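Local coordinates for UDP-glucose:anthocyanidin 3-O-glucosyltransferase (Clitoria ternatea, PDB 4REN), which belongs to the plant UDP-glycosyltransferases and has the GT-B fold, two Rossmann-like domains facing each other across a ligand-binding cleft, at residues I112-V117 and F134-S139; F10-G15 and E80-F85; I360-F365 and V383-K388; D177-M182 and Q368-R373. All coordinates share one frame; numbering follows the deposited sequence.

Contact 1: I112-V117 and F134-S139. With P5M (2-(3,4-dihydroxy-5-methoxyphenyl)-3,5,7-trihydroxychromenium), chain B.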
# COMPACT_ATOMS: atom_id res chain seq x y z
N ILE A 112 -17.06 -8.06 0.92
CA ILE A 112 -15.98 -7.09 0.74
C ILE A 112 -14.68 -7.84 0.50
O ILE A 112 -14.27 -8.66 1.32
CB ILE A 112 -15.82 -6.17 1.96
CG1 ILE A 112 -17.07 -5.32 2.16
CG2 ILE A 112 -14.60 -5.28 1.78
CD1 ILE A 112 -16.96 -4.34 3.31
N ALA A 113 -14.03 -7.57 -0.63
CA ALA A 113 -12.80 -8.27 -0.96
C ALA A 113 -11.72 -7.33 -1.47
O ALA A 113 -12.03 -6.32 -2.11
CB ALA A 113 -13.07 -9.36 -1.98
N ASP A 114 -10.47 -7.67 -1.18
CA ASP A 114 -9.34 -7.02 -1.82
C ASP A 114 -9.50 -7.25 -3.31
O ASP A 114 -9.89 -8.34 -3.73
CB ASP A 114 -8.03 -7.62 -1.31
CG ASP A 114 -6.81 -6.86 -1.78
OD1 ASP A 114 -5.99 -6.45 -0.93
OD2 ASP A 114 -6.64 -6.68 -3.01
N ALA A 115 -9.22 -6.23 -4.11
CA ALA A 115 -9.47 -6.30 -5.55
C ALA A 115 -8.75 -7.45 -6.24
O ALA A 115 -9.19 -7.90 -7.30
CB ALA A 115 -9.13 -4.98 -6.21
N PHE A 116 -7.66 -7.93 -5.65
CA PHE A 116 -6.86 -8.99 -6.26
C PHE A 116 -7.53 -10.37 -6.15
O PHE A 116 -7.29 -11.25 -6.99
CB PHE A 116 -5.45 -9.03 -5.66
CG PHE A 116 -4.62 -7.82 -5.98
CD1 PHE A 116 -5.05 -6.89 -6.93
CD2 PHE A 116 -3.41 -7.61 -5.34
CE1 PHE A 116 -4.28 -5.78 -7.22
CE2 PHE A 116 -2.64 -6.49 -5.64
CZ PHE A 116 -3.08 -5.58 -6.58
N VAL A 117 -8.35 -10.56 -5.12
CA VAL A 117 -9.11 -11.79 -4.98
C VAL A 117 -10.32 -11.72 -5.91
O VAL A 117 -11.46 -11.58 -5.47
CB VAL A 117 -9.57 -12.02 -3.53
CG1 VAL A 117 -10.00 -13.47 -3.32
CG2 VAL A 117 -8.45 -11.68 -2.57
N PHE A 134 -11.90 -3.67 -2.47
CA PHE A 134 -11.03 -2.84 -1.65
C PHE A 134 -9.69 -2.61 -2.34
O PHE A 134 -9.04 -3.56 -2.77
CB PHE A 134 -10.83 -3.48 -0.27
CG PHE A 134 -9.99 -2.66 0.66
CD1 PHE A 134 -10.43 -1.43 1.12
CD2 PHE A 134 -8.76 -3.13 1.10
CE1 PHE A 134 -9.66 -0.68 1.98
CE2 PHE A 134 -7.98 -2.39 1.96
CZ PHE A 134 -8.43 -1.16 2.41
N TRP A 135 -9.28 -1.35 -2.43
CA TRP A 135 -8.06 -0.99 -3.14
C TRP A 135 -7.04 -0.31 -2.23
O TRP A 135 -7.05 0.91 -2.08
CB TRP A 135 -8.39 -0.08 -4.32
CG TRP A 135 -7.24 0.12 -5.26
CD1 TRP A 135 -6.38 1.17 -5.28
CD2 TRP A 135 -6.83 -0.77 -6.30
NE1 TRP A 135 -5.45 0.99 -6.28
CE2 TRP A 135 -5.71 -0.19 -6.92
CE3 TRP A 135 -7.30 -1.99 -6.78
CZ2 TRP A 135 -5.05 -0.80 -7.99
CZ3 TRP A 135 -6.65 -2.59 -7.83
CH2 TRP A 135 -5.54 -2.00 -8.43
N PRO A 136 -6.14 -1.12 -1.64
CA PRO A 136 -5.10 -0.62 -0.74
C PRO A 136 -3.82 -0.26 -1.48
O PRO A 136 -2.78 -0.07 -0.85
CB PRO A 136 -4.84 -1.83 0.16
CG PRO A 136 -5.05 -2.99 -0.74
CD PRO A 136 -6.15 -2.59 -1.70
N ASN A 137 -3.88 -0.18 -2.81
CA ASN A 137 -2.69 0.11 -3.61
C ASN A 137 -2.56 1.60 -3.91
O ASN A 137 -3.33 2.41 -3.40
CB ASN A 137 -2.73 -0.69 -4.91
CG ASN A 137 -3.11 -2.14 -4.70
OD1 ASN A 137 -4.00 -2.67 -5.38
ND2 ASN A 137 -2.46 -2.79 -3.75
N VAL A 138 -1.57 1.95 -4.74
CA VAL A 138 -1.47 3.32 -5.24
C VAL A 138 -2.73 3.63 -6.02
O VAL A 138 -3.03 2.98 -7.02
CB VAL A 138 -0.22 3.50 -6.14
CG1 VAL A 138 -0.24 4.87 -6.80
CG2 VAL A 138 1.05 3.32 -5.32
N SER A 139 -3.49 4.62 -5.55
CA SER A 139 -4.81 4.91 -6.10
C SER A 139 -4.78 5.27 -7.58
O SER A 139 -5.61 4.80 -8.36
CB SER A 139 -5.49 6.04 -5.31
OG SER A 139 -4.76 7.25 -5.42
O30 P5M B . -0.69 -2.44 -7.29
C2 P5M B . 0.19 -3.39 -7.71
C3 P5M B . 0.76 -4.39 -6.76
C9 P5M B . 0.43 -4.39 -5.42
C10 P5M B . 0.99 -5.35 -4.58
O27 P5M B . 0.65 -5.34 -3.26
C1 P5M B . 0.57 -3.45 -9.04
C6 P5M B . 1.47 -4.42 -9.50
O29 P5M B . 1.82 -4.43 -10.81
C5 P5M B . 2.03 -5.36 -8.64
C4 P5M B . 1.71 -5.39 -7.29
O12 P5M B . 2.27 -6.32 -6.47
C11 P5M B . 1.95 -6.35 -5.13
C14 P5M B . 2.61 -7.42 -4.32
C15 P5M B . 3.64 -8.11 -4.95
C16 P5M B . 4.33 -9.13 -4.30
O22 P5M B . 5.34 -9.79 -4.94
C19 P5M B . 2.23 -7.73 -3.02
C18 P5M B . 2.86 -8.74 -2.29
O21 P5M B . 2.47 -9.02 -1.01
C23 P5M B . 2.53 -8.01 -0.00
C17 P5M B . 3.97 -9.49 -2.92
O24 P5M B . 4.63 -10.49 -2.26
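The edge of the Phe116 ring points at the face of the Trp135 six-membered ring in an offset edge-to-face pair, planes at 86° and centroids 5.9 Å apart. The segments take in the C-terminal ends of strands 110-114 and 131-135, neighbours in the parallel N-terminal Rossmann-like sheet joined through helix 119-127 as a beta-alpha-beta unit, and the loops that follow, which line the cleft. Asn137 OD1 lies over one face of the indole, while Ala115 CB meets the indole edge in its plane, 3.6 Å from Trp135 CE3; alanine's small methyl fits beside that edge. At the Phe116 edge, near the ring plane, lies P5M, with Phe116 CE2 3.7 Å from its C9. Phe134 N donates to Ala113 O, and Ala115 N to Phe134 O at 3.0 Å, the usual parallel pattern about Asp114 and Phe134. Asp114 suits the strand end because its carboxylate can serve two partners: OD1 binds His17 ND1, which ties it to a residue also bound to P5M, and OD2 closes an Asx turn. In that turn Phe116 N reaches the anti lone pair of Asp114 OD2 over 3.1 Å and almost straight, at 174°.

Contact 2: F10-G15 and E80-F85. With P5M (2-(3,4-dihydroxy-5-methoxyphenyl)-3,5,7-trihydroxychromenium), chain B.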
# COMPACT_ATOMS: atom_id res chain seq x y z
N PHE A 10 -12.90 -10.94 2.22
CA PHE A 10 -11.82 -11.71 1.59
C PHE A 10 -10.60 -10.83 1.34
O PHE A 10 -10.51 -10.16 0.31
CB PHE A 10 -12.29 -12.32 0.27
CG PHE A 10 -13.28 -13.43 0.42
CD1 PHE A 10 -12.87 -14.70 0.81
CD2 PHE A 10 -14.63 -13.22 0.16
CE1 PHE A 10 -13.78 -15.73 0.94
CE2 PHE A 10 -15.54 -14.25 0.29
CZ PHE A 10 -15.12 -15.51 0.69
N PRO A 11 -9.64 -10.84 2.28
CA PRO A 11 -8.42 -10.06 2.07
C PRO A 11 -7.48 -10.76 1.10
O PRO A 11 -7.60 -11.97 0.90
CB PRO A 11 -7.79 -10.05 3.46
CG PRO A 11 -8.22 -11.34 4.06
CD PRO A 11 -9.63 -11.55 3.57
N PHE A 12 -6.58 -10.00 0.49
CA PHE A 12 -5.43 -10.59 -0.18
C PHE A 12 -4.51 -10.98 0.97
O PHE A 12 -3.94 -10.11 1.63
CB PHE A 12 -4.77 -9.58 -1.10
CG PHE A 12 -3.88 -10.19 -2.15
CD1 PHE A 12 -4.33 -11.23 -2.94
CD2 PHE A 12 -2.59 -9.71 -2.34
CE1 PHE A 12 -3.51 -11.80 -3.90
CE2 PHE A 12 -1.77 -10.27 -3.30
CZ PHE A 12 -2.23 -11.31 -4.08
N PRO A 13 -4.39 -12.28 1.23
CA PRO A 13 -3.84 -12.81 2.49
C PRO A 13 -2.33 -12.62 2.64
O PRO A 13 -1.65 -13.57 3.03
CB PRO A 13 -4.16 -14.30 2.40
CG PRO A 13 -4.14 -14.59 0.95
CD PRO A 13 -4.68 -13.36 0.27
N PHE A 14 -1.82 -11.43 2.35
CA PHE A 14 -0.38 -11.22 2.40
C PHE A 14 0.04 -9.85 2.93
O PHE A 14 -0.39 -8.82 2.41
CB PHE A 14 0.24 -11.43 1.01
CG PHE A 14 -0.07 -12.78 0.41
CD1 PHE A 14 0.65 -13.90 0.80
CD2 PHE A 14 -1.07 -12.92 -0.53
CE1 PHE A 14 0.38 -15.14 0.25
CE2 PHE A 14 -1.35 -14.15 -1.09
CZ PHE A 14 -0.63 -15.26 -0.70
N GLY A 15 0.87 -9.87 3.97
CA GLY A 15 1.54 -8.69 4.51
C GLY A 15 0.80 -7.36 4.49
O GLY A 15 -0.11 -7.14 5.29
N GLU A 80 5.23 -16.58 -6.08
CA GLU A 80 4.75 -17.96 -6.02
C GLU A 80 3.60 -18.17 -5.04
O GLU A 80 2.59 -18.79 -5.39
CB GLU A 80 5.90 -18.93 -5.69
CG GLU A 80 5.43 -20.36 -5.43
CD GLU A 80 6.56 -21.35 -5.34
OE1 GLU A 80 7.73 -20.94 -5.50
OE2 GLU A 80 6.29 -22.54 -5.11
N LYS A 81 3.75 -17.66 -3.82
CA LYS A 81 2.73 -17.83 -2.79
C LYS A 81 1.42 -17.15 -3.16
O LYS A 81 0.34 -17.65 -2.85
CB LYS A 81 3.22 -17.32 -1.43
CG LYS A 81 4.07 -18.33 -0.67
CD LYS A 81 4.61 -17.73 0.62
CE LYS A 81 5.40 -18.76 1.41
NZ LYS A 81 5.93 -18.20 2.68
N LEU A 82 1.51 -16.00 -3.83
CA LEU A 82 0.32 -15.30 -4.29
C LEU A 82 -0.38 -16.15 -5.34
O LEU A 82 -1.60 -16.35 -5.28
CB LEU A 82 0.68 -13.93 -4.89
CG LEU A 82 1.75 -13.06 -4.23
CD1 LEU A 82 1.75 -11.66 -4.84
CD2 LEU A 82 1.59 -12.98 -2.73
N ASP A 83 0.40 -16.66 -6.29
CA ASP A 83 -0.11 -17.52 -7.35
C ASP A 83 -0.80 -18.77 -6.80
O ASP A 83 -1.88 -19.15 -7.25
CB ASP A 83 1.02 -17.93 -8.29
CG ASP A 83 1.39 -16.84 -9.27
OD1 ASP A 83 0.52 -16.02 -9.61
OD2 ASP A 83 2.56 -16.81 -9.71
N LEU A 84 -0.15 -19.41 -5.83
CA LEU A 84 -0.68 -20.63 -5.24
C LEU A 84 -2.02 -20.40 -4.55
O LEU A 84 -2.93 -21.22 -4.66
CB LEU A 84 0.33 -21.25 -4.27
CG LEU A 84 1.56 -21.90 -4.90
CD1 LEU A 84 2.42 -22.58 -3.85
CD2 LEU A 84 1.14 -22.89 -5.96
N PHE A 85 -2.15 -19.28 -3.84
CA PHE A 85 -3.41 -18.94 -3.20
C PHE A 85 -4.47 -18.60 -4.24
O PHE A 85 -5.62 -19.01 -4.12
CB PHE A 85 -3.24 -17.77 -2.22
CG PHE A 85 -4.54 -17.21 -1.73
CD1 PHE A 85 -5.26 -17.86 -0.73
CD2 PHE A 85 -5.06 -16.05 -2.26
CE1 PHE A 85 -6.46 -17.36 -0.28
CE2 PHE A 85 -6.27 -15.54 -1.82
CZ PHE A 85 -6.96 -16.19 -0.82
O30 P5M B . -0.69 -2.44 -7.29
C2 P5M B . 0.19 -3.39 -7.71
C3 P5M B . 0.76 -4.39 -6.76
C9 P5M B . 0.43 -4.39 -5.42
C10 P5M B . 0.99 -5.35 -4.58
O27 P5M B . 0.65 -5.34 -3.26
C1 P5M B . 0.57 -3.45 -9.04
C6 P5M B . 1.47 -4.42 -9.50
O29 P5M B . 1.82 -4.43 -10.81
C5 P5M B . 2.03 -5.36 -8.64
C4 P5M B . 1.71 -5.39 -7.29
O12 P5M B . 2.27 -6.32 -6.47
C11 P5M B . 1.95 -6.35 -5.13
C14 P5M B . 2.61 -7.42 -4.32
C15 P5M B . 3.64 -8.11 -4.95
C16 P5M B . 4.33 -9.13 -4.30
O22 P5M B . 5.34 -9.79 -4.94
C19 P5M B . 2.23 -7.73 -3.02
C18 P5M B . 2.86 -8.74 -2.29
O21 P5M B . 2.47 -9.02 -1.01
C23 P5M B . 2.53 -8.01 -0.00
C17 P5M B . 3.97 -9.49 -2.92
O24 P5M B . 4.63 -10.49 -2.26
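Pro13 CG stands 3.5 Å from the centroid of the Phe85 ring, nearly on its normal, and Leu82 CD2 sits 3.4 Å from the Phe14 centroid, likewise over the centre of a face. These two CH-pi contacts join the 10-15 loop to helix 80-86. Pro13, at the middle of an inverse gamma turn, suits its place because its compact, rigid ring presents the CH groups of CG to the aromatic face. Phe85 CG is anti to its backbone N (chi1 170°), which carries the ring from the helix across to that proline.

Plain apolar contacts fill in around these. Phe14 brings its CZ edge to Phe85 CB at 3.9 Å, and Phe12 CZ approaches Leu82 CB at 4.0 Å from an oblique direction. Within the loop, Phe14 CD2 rests over the face of Phe12, whose ring also meets Phe116 and His17 edge-to-face. The one polar neighbour is Lys81 O, near Phe14 CZ.

Towards P5M the leucine fork divides its work: while CD2 covers Phe14, Leu82 CD1 lies 3.7 Å from P5M C17. The loop follows the first strand of the N-terminal Rossmann-like domain. With mainly apolar contacts and no hydrogen bond between them, 10-15 and 80-85 probably hold together by shape and hydrophobic burial.

Contact 3: I360-F365 and V383-K388; sequences ICRPFF and VIVEGK. With P5M (2-(3,4-dihydroxy-5-methoxyphenyl)-3,5,7-trihydroxychromenium), chain B.
Ile360 and Cys361 run parallel to Val383 and Ile384 at the edge of the C-terminal sheet, with Cys361 N bonded to Val383 O and Val385 N to Cys361 O at 2.7 Å. Ile360 and Val383 share the sheet face turned to helix 392-403; beta-branched side chains suit a strand, Ile360 buried against that helix and Val383 nearer the sheet edge. Ile360 CG2 also reaches Val385 CB at 4.0 Å. On the other face the slim Cys361, its CB 4.3 Å from Ile384 CG1, leaves helix 368-378 close to the sheet. Past the strand ends, Val385 CG1 takes the position between backbone N and carbonyl carbon (chi1 72°), which places it 3.8 Å from Arg362 CG. The Arg362 guanidinium is layered between Phe364 CE1, over the centre of one face, and Lys388 O, nearer the rim of the other. Its NH1 donates to Pro363 O at 3.1 Å, and NH2 forms a salt bridge with Glu281. Gly387, with its positive phi of 97°, suits the type II turn that brings Lys388 round. Further along, Phe365 CZ lies 3.7 Å from P5M C15, at the ligand cleft. The two strands are the outer pair of a beta-alpha-beta crossover, connected through helix 368-378, in a Rossmann-like domain.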
# COMPACT_ATOMS: atom_id res chain seq x y z
N ILE A 360 12.59 10.72 -1.02
CA ILE A 360 13.52 10.34 -2.08
C ILE A 360 13.09 8.97 -2.57
O ILE A 360 13.01 8.02 -1.79
CB ILE A 360 14.97 10.29 -1.59
CG1 ILE A 360 15.44 11.69 -1.19
CG2 ILE A 360 15.87 9.73 -2.67
CD1 ILE A 360 16.80 11.71 -0.53
N CYS A 361 12.81 8.87 -3.87
CA CYS A 361 12.13 7.70 -4.41
C CYS A 361 13.03 6.76 -5.21
O CYS A 361 13.80 7.20 -6.07
CB CYS A 361 10.95 8.15 -5.26
SG CYS A 361 9.73 9.12 -4.35
N ARG A 362 12.92 5.47 -4.93
CA ARG A 362 13.57 4.43 -5.71
C ARG A 362 12.60 3.27 -5.82
O ARG A 362 12.67 2.32 -5.04
CB ARG A 362 14.88 3.98 -5.05
CG ARG A 362 15.92 3.34 -5.98
CD ARG A 362 15.41 2.04 -6.60
NE ARG A 362 16.47 1.19 -7.13
CZ ARG A 362 16.26 0.15 -7.93
NH1 ARG A 362 15.02 -0.13 -8.31
NH2 ARG A 362 17.27 -0.58 -8.37
N PRO A 363 11.68 3.33 -6.80
CA PRO A 363 10.68 2.28 -7.01
C PRO A 363 11.31 1.01 -7.56
O PRO A 363 12.19 1.08 -8.41
CB PRO A 363 9.75 2.91 -8.06
CG PRO A 363 10.60 3.86 -8.80
CD PRO A 363 11.57 4.41 -7.80
N PHE A 364 10.85 -0.14 -7.08
CA PHE A 364 11.42 -1.41 -7.51
C PHE A 364 10.54 -2.16 -8.51
O PHE A 364 11.04 -2.64 -9.53
CB PHE A 364 11.77 -2.28 -6.30
CG PHE A 364 12.94 -1.78 -5.51
CD1 PHE A 364 14.24 -2.13 -5.85
CD2 PHE A 364 12.75 -0.94 -4.42
CE1 PHE A 364 15.32 -1.67 -5.13
CE2 PHE A 364 13.83 -0.46 -3.69
CZ PHE A 364 15.12 -0.83 -4.05
N PHE A 365 9.25 -2.26 -8.21
CA PHE A 365 8.30 -2.90 -9.13
C PHE A 365 6.86 -2.59 -8.75
O PHE A 365 6.59 -1.87 -7.79
CB PHE A 365 8.52 -4.41 -9.18
CG PHE A 365 7.92 -5.16 -8.03
CD1 PHE A 365 7.09 -6.24 -8.24
CD2 PHE A 365 8.20 -4.78 -6.72
CE1 PHE A 365 6.54 -6.93 -7.18
CE2 PHE A 365 7.65 -5.46 -5.65
CZ PHE A 365 6.82 -6.54 -5.89
N VAL A 383 11.65 13.59 -4.87
CA VAL A 383 12.34 13.26 -6.11
C VAL A 383 12.61 11.77 -6.24
O VAL A 383 12.82 11.08 -5.24
CB VAL A 383 13.70 14.00 -6.24
CG1 VAL A 383 13.49 15.48 -6.49
CG2 VAL A 383 14.55 13.77 -4.99
N ILE A 384 12.60 11.28 -7.47
CA ILE A 384 13.15 9.97 -7.76
C ILE A 384 14.66 10.14 -7.66
O ILE A 384 15.20 11.16 -8.09
CB ILE A 384 12.78 9.50 -9.19
CG1 ILE A 384 11.26 9.51 -9.38
CG2 ILE A 384 13.35 8.11 -9.47
CD1 ILE A 384 10.83 9.19 -10.80
N VAL A 385 15.35 9.17 -7.05
CA VAL A 385 16.79 9.27 -6.89
C VAL A 385 17.46 9.32 -8.26
O VAL A 385 17.00 8.68 -9.21
CB VAL A 385 17.36 8.11 -6.02
CG1 VAL A 385 17.32 6.79 -6.77
CG2 VAL A 385 18.77 8.43 -5.56
N GLU A 386 18.53 10.11 -8.38
CA GLU A 386 19.17 10.35 -9.67
C GLU A 386 19.73 9.07 -10.29
O GLU A 386 20.59 8.41 -9.70
CB GLU A 386 20.27 11.41 -9.54
CG GLU A 386 20.77 11.95 -10.87
CD GLU A 386 21.93 12.92 -10.70
OE1 GLU A 386 22.42 13.09 -9.57
OE2 GLU A 386 22.35 13.52 -11.72
N GLY A 387 19.24 8.73 -11.48
CA GLY A 387 19.67 7.53 -12.17
C GLY A 387 18.72 6.37 -11.96
O GLY A 387 19.01 5.25 -12.38
N LYS A 388 17.60 6.64 -11.29
CA LYS A 388 16.58 5.63 -10.99
C LYS A 388 17.07 4.48 -10.11
O LYS A 388 16.30 3.60 -9.74
CB LYS A 388 15.93 5.10 -12.27
CG LYS A 388 14.80 5.96 -12.80
CD LYS A 388 13.59 5.12 -13.22
CE LYS A 388 12.79 4.61 -12.02
NZ LYS A 388 13.41 3.43 -11.33
O30 P5M B . -0.69 -2.44 -7.29
C2 P5M B . 0.19 -3.39 -7.71
C3 P5M B . 0.76 -4.39 -6.76
C9 P5M B . 0.43 -4.39 -5.42
C10 P5M B . 0.99 -5.35 -4.58
O27 P5M B . 0.65 -5.34 -3.26
C1 P5M B . 0.57 -3.45 -9.04
C6 P5M B . 1.47 -4.42 -9.50
O29 P5M B . 1.82 -4.43 -10.81
C5 P5M B . 2.03 -5.36 -8.64
C4 P5M B . 1.71 -5.39 -7.29
O12 P5M B . 2.27 -6.32 -6.47
C11 P5M B . 1.95 -6.35 -5.13
C14 P5M B . 2.61 -7.42 -4.32
C15 P5M B . 3.64 -8.11 -4.95
C16 P5M B . 4.33 -9.13 -4.30
O22 P5M B . 5.34 -9.79 -4.94
C19 P5M B . 2.23 -7.73 -3.02
C18 P5M B . 2.86 -8.74 -2.29
O21 P5M B . 2.47 -9.02 -1.01
C23 P5M B . 2.53 -8.01 -0.00
C17 P5M B . 3.97 -9.49 -2.92
O24 P5M B . 4.63 -10.49 -2.26

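Contact 4: D177-M182 and Q368-R373; sequences DVPQDM and QGIAAR. With P5M (2-(3,4-dihydroxy-5-methoxyphenyl)-3,5,7-trihydroxychromenium), chain B.
Arg373 reaches across to Asp177 and curls about its OD2. Its CB already lies 3.4 Å from Asp177 OD2; the bends at chi2 (59°) and chi3 (62°) then keep CG and CD close to the same oxygen. NE donates to Asp177 OD2 on its syn side, somewhat out of the carboxylate plane, and NH2 reaches the syn lone pair of Asp177 OD1 at 3.1 Å. The guanidinium thus grips the carboxylate side-on, one nitrogen to each oxygen, with the planes 36° apart, while NH1 turns to Asp377 in a second salt bridge. Arginine suits this place because its edge can serve two acids at once, and OD2, also bound by Arg174 N, is held twice. Gly369, lacking a side chain, lets the backbone of Asp177 come close, and Ile370 CD1 packs at 4.2 Å from Pro179 CD. Beyond, Asp181 OD1 accepts a hydrogen bond of 2.7 Å from P5M O29, and Pro179 CB lies 3.4 Å from that ligand oxygen. The contact joins the two domains of the GT-B fold: loop 177-182, whose Val178 leans on helix 148-157 of the N-terminal half, meets the start of helix 368-378, which lies against strand 382-384 of the C-terminal half.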
# COMPACT_ATOMS: atom_id res chain seq x y z
N ASP A 177 7.29 4.13 -16.11
CA ASP A 177 6.60 4.08 -14.82
C ASP A 177 5.60 2.93 -14.76
O ASP A 177 5.15 2.54 -13.69
CB ASP A 177 5.89 5.41 -14.55
CG ASP A 177 6.83 6.59 -14.56
OD1 ASP A 177 8.03 6.41 -14.29
OD2 ASP A 177 6.36 7.72 -14.83
N VAL A 178 5.25 2.40 -15.93
CA VAL A 178 4.29 1.30 -16.06
C VAL A 178 4.79 0.04 -15.35
O VAL A 178 5.95 -0.32 -15.50
CB VAL A 178 4.03 0.98 -17.54
CG1 VAL A 178 3.22 -0.30 -17.69
CG2 VAL A 178 3.32 2.14 -18.21
N PRO A 179 3.91 -0.61 -14.57
CA PRO A 179 4.27 -1.88 -13.92
C PRO A 179 4.70 -2.93 -14.94
O PRO A 179 4.00 -3.14 -15.93
CB PRO A 179 2.96 -2.30 -13.25
CG PRO A 179 2.22 -1.03 -13.03
CD PRO A 179 2.56 -0.17 -14.21
N GLN A 180 5.84 -3.58 -14.71
CA GLN A 180 6.39 -4.53 -15.67
C GLN A 180 5.46 -5.71 -15.92
O GLN A 180 5.44 -6.27 -17.02
CB GLN A 180 7.76 -5.03 -15.19
CG GLN A 180 8.44 -6.02 -16.13
CD GLN A 180 8.82 -5.40 -17.47
OE1 GLN A 180 9.46 -4.36 -17.53
NE2 GLN A 180 8.41 -6.05 -18.56
N ASP A 181 4.66 -6.08 -14.92
CA ASP A 181 3.83 -7.27 -15.03
C ASP A 181 2.63 -7.13 -15.96
O ASP A 181 2.02 -8.13 -16.35
CB ASP A 181 3.41 -7.80 -13.65
CG ASP A 181 2.75 -6.74 -12.79
OD1 ASP A 181 3.07 -6.68 -11.58
OD2 ASP A 181 1.90 -5.98 -13.30
N MET A 182 2.27 -5.90 -16.33
CA MET A 182 1.23 -5.71 -17.34
C MET A 182 1.81 -5.54 -18.74
O MET A 182 1.08 -5.31 -19.70
CB MET A 182 0.29 -4.55 -16.98
CG MET A 182 0.92 -3.17 -16.91
SD MET A 182 -0.37 -1.92 -16.69
CE MET A 182 -1.27 -2.11 -18.22
N GLN A 368 4.82 0.98 -7.67
CA GLN A 368 5.76 1.86 -6.98
C GLN A 368 6.31 2.95 -7.89
O GLN A 368 6.69 4.03 -7.42
CB GLN A 368 6.91 1.05 -6.38
CG GLN A 368 6.50 0.09 -5.27
CD GLN A 368 7.64 -0.79 -4.80
OE1 GLN A 368 8.74 -0.75 -5.36
NE2 GLN A 368 7.39 -1.60 -3.78
N GLY A 369 6.36 2.67 -9.19
CA GLY A 369 6.80 3.65 -10.16
C GLY A 369 5.73 4.68 -10.44
O GLY A 369 6.03 5.83 -10.74
N ILE A 370 4.47 4.25 -10.34
CA ILE A 370 3.35 5.17 -10.47
C ILE A 370 3.34 6.12 -9.28
O ILE A 370 3.11 7.31 -9.42
CB ILE A 370 2.01 4.41 -10.53
CG1 ILE A 370 2.06 3.31 -11.59
CG2 ILE A 370 0.86 5.38 -10.79
CD1 ILE A 370 2.25 3.82 -13.00
N ALA A 371 3.61 5.57 -8.09
CA ALA A 371 3.72 6.37 -6.88
C ALA A 371 4.86 7.38 -6.98
O ALA A 371 4.70 8.55 -6.65
CB ALA A 371 3.92 5.47 -5.68
N ALA A 372 6.02 6.90 -7.43
CA ALA A 372 7.21 7.74 -7.53
C ALA A 372 7.00 8.92 -8.47
O ALA A 372 7.40 10.05 -8.15
CB ALA A 372 8.40 6.90 -7.99
N ARG A 373 6.37 8.67 -9.61
CA ARG A 373 6.09 9.73 -10.58
C ARG A 373 5.19 10.81 -9.99
O ARG A 373 5.44 12.00 -10.15
CB ARG A 373 5.45 9.15 -11.84
CG ARG A 373 5.23 10.17 -12.94
CD ARG A 373 6.55 10.80 -13.35
NE ARG A 373 7.48 9.81 -13.90
CZ ARG A 373 8.76 10.05 -14.14
NH1 ARG A 373 9.28 11.24 -13.88
NH2 ARG A 373 9.53 9.09 -14.63
O30 P5M B . -0.69 -2.44 -7.29
C2 P5M B . 0.19 -3.39 -7.71
C3 P5M B . 0.76 -4.39 -6.76
C9 P5M B . 0.43 -4.39 -5.42
C10 P5M B . 0.99 -5.35 -4.58
O27 P5M B . 0.65 -5.34 -3.26
C1 P5M B . 0.57 -3.45 -9.04
C6 P5M B . 1.47 -4.42 -9.50
O29 P5M B . 1.82 -4.43 -10.81
C5 P5M B . 2.03 -5.36 -8.64
C4 P5M B . 1.71 -5.39 -7.29
O12 P5M B . 2.27 -6.32 -6.47
C11 P5M B . 1.95 -6.35 -5.13
C14 P5M B . 2.61 -7.42 -4.32
C15 P5M B . 3.64 -8.11 -4.95
C16 P5M B . 4.33 -9.13 -4.30
O22 P5M B . 5.34 -9.79 -4.94
C19 P5M B . 2.23 -7.73 -3.02
C18 P5M B . 2.86 -8.74 -2.29
O21 P5M B . 2.47 -9.02 -1.01
C23 P5M B . 2.53 -8.01 -0.00
C17 P5M B . 3.97 -9.49 -2.92
O24 P5M B . 4.63 -10.49 -2.26

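Contacts 1, 2 and 4 are largely buried, whereas contact 3, at the outer edge of its sheet, is only partly so. Contacts 1 and 2 belong to the N-terminal domain and join where Phe10 bonds to the backbone of 112-114. Contact 3 joins strands 359-361 and 382-384, and contact 4 uses the start of helix 368-378 between them, with Pro363 resting on that start. Contact 4 also touches contact 1, through Val138 and Ala371. Parallel backbone bonding marks contacts 1 and 3, aromatic and aliphatic packing contact 2, and a buried salt bridge the interdomain contact 4. P5M touches all four, drawing on both domains.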